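Local coordinates for citrate synthase (Thermotoga maritima, PDB 2P2W), which probably catalyses the condensation of oxaloacetate with acetyl-CoA and water to give citrate and CoA, a step of the tricarboxylic acid cycle, at residues 62-74 with 113-125. Residues are numbered along the deposited sequence; the frame is centred on the assembly and turned at random.
Sequences EFKRKMADYRELP and EKAIRVASVFPTI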
# COMPACT_ATOMS: atom_id res chain seq x y z
N GLU A 62 -30.53 0.38 -13.47
CA GLU A 62 -30.50 0.17 -12.03
C GLU A 62 -29.10 0.35 -11.46
O GLU A 62 -28.92 0.89 -10.37
CB GLU A 62 -31.03 -1.23 -11.70
CG GLU A 62 -32.54 -1.35 -11.83
CD GLU A 62 -33.00 -2.79 -11.97
OE1 GLU A 62 -32.36 -3.68 -11.37
OE2 GLU A 62 -34.01 -3.03 -12.67
N PHE A 63 -28.09 -0.10 -12.21
CA PHE A 63 -26.72 0.04 -11.75
C PHE A 63 -26.30 1.51 -11.72
O PHE A 63 -25.57 1.94 -10.83
CB PHE A 63 -25.77 -0.76 -12.65
CG PHE A 63 -24.34 -0.80 -12.16
CD1 PHE A 63 -24.03 -1.43 -10.95
CD2 PHE A 63 -23.33 -0.19 -12.88
CE1 PHE A 63 -22.71 -1.45 -10.48
CE2 PHE A 63 -22.01 -0.20 -12.42
CZ PHE A 63 -21.70 -0.83 -11.21
N LYS A 64 -26.77 2.29 -12.69
CA LYS A 64 -26.44 3.71 -12.73
C LYS A 64 -27.07 4.43 -11.55
O LYS A 64 -26.46 5.33 -10.97
CB LYS A 64 -26.89 4.35 -14.05
CG LYS A 64 -25.90 4.17 -15.19
CD LYS A 64 -26.41 4.76 -16.50
CE LYS A 64 -26.55 6.27 -16.41
NZ LYS A 64 -26.23 6.94 -17.71
N ARG A 65 -28.29 4.04 -11.19
CA ARG A 65 -28.95 4.66 -10.05
C ARG A 65 -28.25 4.28 -8.75
O ARG A 65 -28.21 5.06 -7.81
CB ARG A 65 -30.43 4.25 -9.99
CG ARG A 65 -31.29 4.85 -11.10
CD ARG A 65 -32.74 4.95 -10.66
NE ARG A 65 -33.31 3.64 -10.33
CZ ARG A 65 -34.00 2.89 -11.19
NH1 ARG A 65 -34.21 3.31 -12.43
NH2 ARG A 65 -34.47 1.71 -10.80
N LYS A 66 -27.71 3.06 -8.71
CA LYS A 66 -27.00 2.58 -7.53
C LYS A 66 -25.74 3.39 -7.29
O LYS A 66 -25.51 3.92 -6.20
CB LYS A 66 -26.62 1.10 -7.69
CG LYS A 66 -25.78 0.55 -6.55
CD LYS A 66 -25.50 -0.94 -6.71
CE LYS A 66 -26.72 -1.77 -6.34
NZ LYS A 66 -26.67 -2.16 -4.90
N MET A 67 -24.90 3.50 -8.33
CA MET A 67 -23.67 4.27 -8.19
C MET A 67 -24.00 5.72 -7.84
O MET A 67 -23.34 6.32 -7.00
CB MET A 67 -22.84 4.20 -9.48
CG MET A 67 -22.23 2.82 -9.72
SD MET A 67 -21.04 2.81 -11.08
CE MET A 67 -19.75 3.85 -10.39
N ALA A 68 -25.03 6.26 -8.47
CA ALA A 68 -25.43 7.65 -8.22
C ALA A 68 -25.90 7.86 -6.78
O ALA A 68 -25.80 8.95 -6.23
CB ALA A 68 -26.53 8.06 -9.20
N ASP A 69 -26.42 6.80 -6.17
CA ASP A 69 -26.91 6.86 -4.80
C ASP A 69 -25.77 6.70 -3.78
O ASP A 69 -25.96 6.90 -2.59
CB ASP A 69 -27.98 5.78 -4.61
CG ASP A 69 -28.90 6.04 -3.43
OD1 ASP A 69 -29.29 7.20 -3.22
OD2 ASP A 69 -29.24 5.06 -2.72
N TYR A 70 -24.58 6.35 -4.27
CA TYR A 70 -23.40 6.15 -3.41
C TYR A 70 -22.35 7.26 -3.48
O TYR A 70 -21.23 7.09 -2.99
CB TYR A 70 -22.69 4.84 -3.77
CG TYR A 70 -23.41 3.57 -3.40
CD1 TYR A 70 -24.17 3.48 -2.23
CD2 TYR A 70 -23.27 2.42 -4.18
CE1 TYR A 70 -24.77 2.28 -1.84
CE2 TYR A 70 -23.85 1.21 -3.80
CZ TYR A 70 -24.60 1.15 -2.63
OH TYR A 70 -25.17 -0.05 -2.25
N ARG A 71 -22.71 8.41 -4.05
CA ARG A 71 -21.76 9.51 -4.20
C ARG A 71 -21.52 10.42 -3.00
O ARG A 71 -20.64 11.28 -3.04
CB ARG A 71 -22.20 10.39 -5.38
CG ARG A 71 -22.26 9.64 -6.69
CD ARG A 71 -22.86 10.51 -7.79
NE ARG A 71 -22.99 9.77 -9.03
CZ ARG A 71 -23.68 10.19 -10.08
NH1 ARG A 71 -24.31 11.36 -10.04
NH2 ARG A 71 -23.76 9.43 -11.17
N GLU A 72 -22.28 10.23 -1.93
CA GLU A 72 -22.14 11.10 -0.76
C GLU A 72 -21.02 10.74 0.21
O GLU A 72 -20.71 9.56 0.42
CB GLU A 72 -23.45 11.16 0.02
CG GLU A 72 -24.65 11.68 -0.75
CD GLU A 72 -24.44 13.10 -1.26
OE1 GLU A 72 -23.82 13.91 -0.54
OE2 GLU A 72 -24.90 13.40 -2.38
N LEU A 73 -20.43 11.77 0.81
CA LEU A 73 -19.40 11.59 1.83
C LEU A 73 -20.12 11.75 3.16
O LEU A 73 -21.02 12.59 3.29
CB LEU A 73 -18.32 12.67 1.71
CG LEU A 73 -17.16 12.40 0.74
CD1 LEU A 73 -16.18 13.57 0.78
CD2 LEU A 73 -16.46 11.11 1.12
N PRO A 74 -19.76 10.93 4.16
CA PRO A 74 -20.41 11.02 5.48
C PRO A 74 -20.24 12.43 6.04
O PRO A 74 -19.27 13.12 5.72
CB PRO A 74 -19.67 9.97 6.30
CG PRO A 74 -19.33 8.93 5.27
CD PRO A 74 -18.85 9.77 4.11
N GLU A 113 -19.92 -5.07 -3.44
CA GLU A 113 -20.81 -3.96 -3.12
C GLU A 113 -19.95 -2.83 -2.55
O GLU A 113 -20.17 -1.65 -2.84
CB GLU A 113 -21.84 -4.39 -2.08
CG GLU A 113 -23.02 -3.45 -1.92
CD GLU A 113 -23.83 -3.31 -3.19
OE1 GLU A 113 -23.97 -4.31 -3.92
OE2 GLU A 113 -24.35 -2.20 -3.45
N LYS A 114 -18.96 -3.21 -1.75
CA LYS A 114 -18.05 -2.24 -1.16
C LYS A 114 -17.23 -1.55 -2.25
O LYS A 114 -17.01 -0.33 -2.19
CB LYS A 114 -17.11 -2.96 -0.18
CG LYS A 114 -16.32 -2.03 0.73
CD LYS A 114 -15.78 -2.77 1.94
CE LYS A 114 -16.85 -3.64 2.59
NZ LYS A 114 -17.55 -2.94 3.70
N ALA A 115 -16.79 -2.32 -3.24
CA ALA A 115 -16.01 -1.79 -4.35
C ALA A 115 -16.83 -0.77 -5.12
O ALA A 115 -16.35 0.30 -5.48
CB ALA A 115 -15.57 -2.92 -5.28
N ILE A 116 -18.09 -1.12 -5.38
CA ILE A 116 -19.00 -0.24 -6.11
C ILE A 116 -19.18 1.09 -5.38
O ILE A 116 -19.14 2.16 -6.00
CB ILE A 116 -20.39 -0.92 -6.29
CG1 ILE A 116 -20.24 -2.15 -7.20
CG2 ILE A 116 -21.40 0.08 -6.87
CD1 ILE A 116 -21.51 -2.99 -7.33
N ARG A 117 -19.37 1.03 -4.07
CA ARG A 117 -19.56 2.23 -3.27
C ARG A 117 -18.32 3.12 -3.22
O ARG A 117 -18.42 4.34 -3.38
CB ARG A 117 -19.99 1.86 -1.84
CG ARG A 117 -20.19 3.06 -0.92
CD ARG A 117 -21.14 2.72 0.22
NE ARG A 117 -20.70 1.56 0.98
CZ ARG A 117 -19.63 1.53 1.77
NH1 ARG A 117 -18.87 2.62 1.90
NH2 ARG A 117 -19.31 0.43 2.43
N VAL A 118 -17.16 2.53 -3.02
CA VAL A 118 -15.93 3.31 -2.95
C VAL A 118 -15.64 3.99 -4.30
O VAL A 118 -15.27 5.15 -4.34
CB VAL A 118 -14.71 2.43 -2.53
CG1 VAL A 118 -14.35 1.46 -3.63
CG2 VAL A 118 -13.53 3.31 -2.16
N ALA A 119 -15.83 3.26 -5.39
CA ALA A 119 -15.61 3.84 -6.71
C ALA A 119 -16.56 5.01 -6.96
O ALA A 119 -16.18 6.02 -7.56
CB ALA A 119 -15.79 2.78 -7.78
N SER A 120 -17.80 4.87 -6.50
CA SER A 120 -18.80 5.92 -6.69
C SER A 120 -18.47 7.23 -5.99
O SER A 120 -18.85 8.30 -6.47
CB SER A 120 -20.18 5.43 -6.22
OG SER A 120 -20.59 4.27 -6.92
N VAL A 121 -17.77 7.16 -4.86
CA VAL A 121 -17.44 8.37 -4.11
C VAL A 121 -16.11 9.04 -4.48
O VAL A 121 -15.87 10.19 -4.08
CB VAL A 121 -17.50 8.09 -2.58
CG1 VAL A 121 -16.28 7.30 -2.14
CG2 VAL A 121 -17.63 9.40 -1.81
N PHE A 122 -15.26 8.36 -5.24
CA PHE A 122 -13.97 8.92 -5.64
C PHE A 122 -14.06 10.35 -6.21
O PHE A 122 -13.35 11.25 -5.76
CB PHE A 122 -13.28 8.02 -6.68
CG PHE A 122 -12.15 7.19 -6.13
CD1 PHE A 122 -12.36 6.26 -5.11
CD2 PHE A 122 -10.86 7.31 -6.65
CE1 PHE A 122 -11.31 5.46 -4.63
CE2 PHE A 122 -9.81 6.52 -6.18
CZ PHE A 122 -10.04 5.60 -5.16
N PRO A 123 -14.94 10.58 -7.21
CA PRO A 123 -15.07 11.92 -7.80
C PRO A 123 -15.53 12.99 -6.81
O PRO A 123 -15.17 14.16 -6.94
CB PRO A 123 -16.09 11.70 -8.92
CG PRO A 123 -15.88 10.26 -9.30
CD PRO A 123 -15.76 9.60 -7.95
N THR A 124 -16.34 12.59 -5.84
CA THR A 124 -16.84 13.53 -4.84
C THR A 124 -15.69 13.99 -3.96
O THR A 124 -15.58 15.17 -3.63
CB THR A 124 -17.92 12.87 -3.97
OG1 THR A 124 -18.97 12.39 -4.82
CG2 THR A 124 -18.50 13.88 -2.98
N ILE A 125 -14.82 13.05 -3.59
CA ILE A 125 -13.66 13.38 -2.76
C ILE A 125 -12.80 14.40 -3.49
O ILE A 125 -12.42 15.43 -2.92
CB ILE A 125 -12.81 12.13 -2.46
CG1 ILE A 125 -13.57 11.20 -1.51
CG2 ILE A 125 -11.47 12.53 -1.85
CD1 ILE A 125 -12.90 9.85 -1.31
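Tyr70 and Lys66 share one carboxylate oxygen of Glu113. Lys66 NZ makes a salt bridge to Glu113 OE2 (2.7 Å) on its syn side, tilted 25° from the carboxylate plane, and Tyr70 OH donates to Glu113 OE2 (2.6 Å) on its anti side. The oxygen is thus gripped by two donors, which probably steadies its negative charge. Glu113 reaches them through a bend at chi2 (62°). Farther along, Thr124 OG1 donates to Arg71 O (2.7 Å) on a lone pair in the carbonyl plane. This ties the turn after helix 57-69 to helix 110-133. Within helix 110-133, Ser120 OG hydrogen-bonds back to Ile116 O.

Tyr70 also carries much of the apolar contact. Arg117 CB lies over one face of its ring, 4.2 Å from the centroid, as a CH-pi contact. Ile116 CG2 meets the ring edge at Tyr70 CD2 (4.0 Å). A leucine in place of Tyr70 would probably cost Glu113 OE2 its hydroxyl donor and take away the flat ring face under Arg117 CB. Ile116 CD1 points at the edge of the Phe63 ring, touching CE1 (3.7 Å). Ser120 OG packs against Met67 CB (3.4 Å). Leu73 CD2 rests on Val121 CG2 (3.6 Å).

The axes of the helical segments 62-69 and 113-125 cross at -61°, away from the predicted active-site residues. Helix 42-51 borders Met67 and Ile116, helix 147-156 meets Arg71 and Thr124, and helix 195-207 packs on Val118, within the largely helical citrate synthase fold.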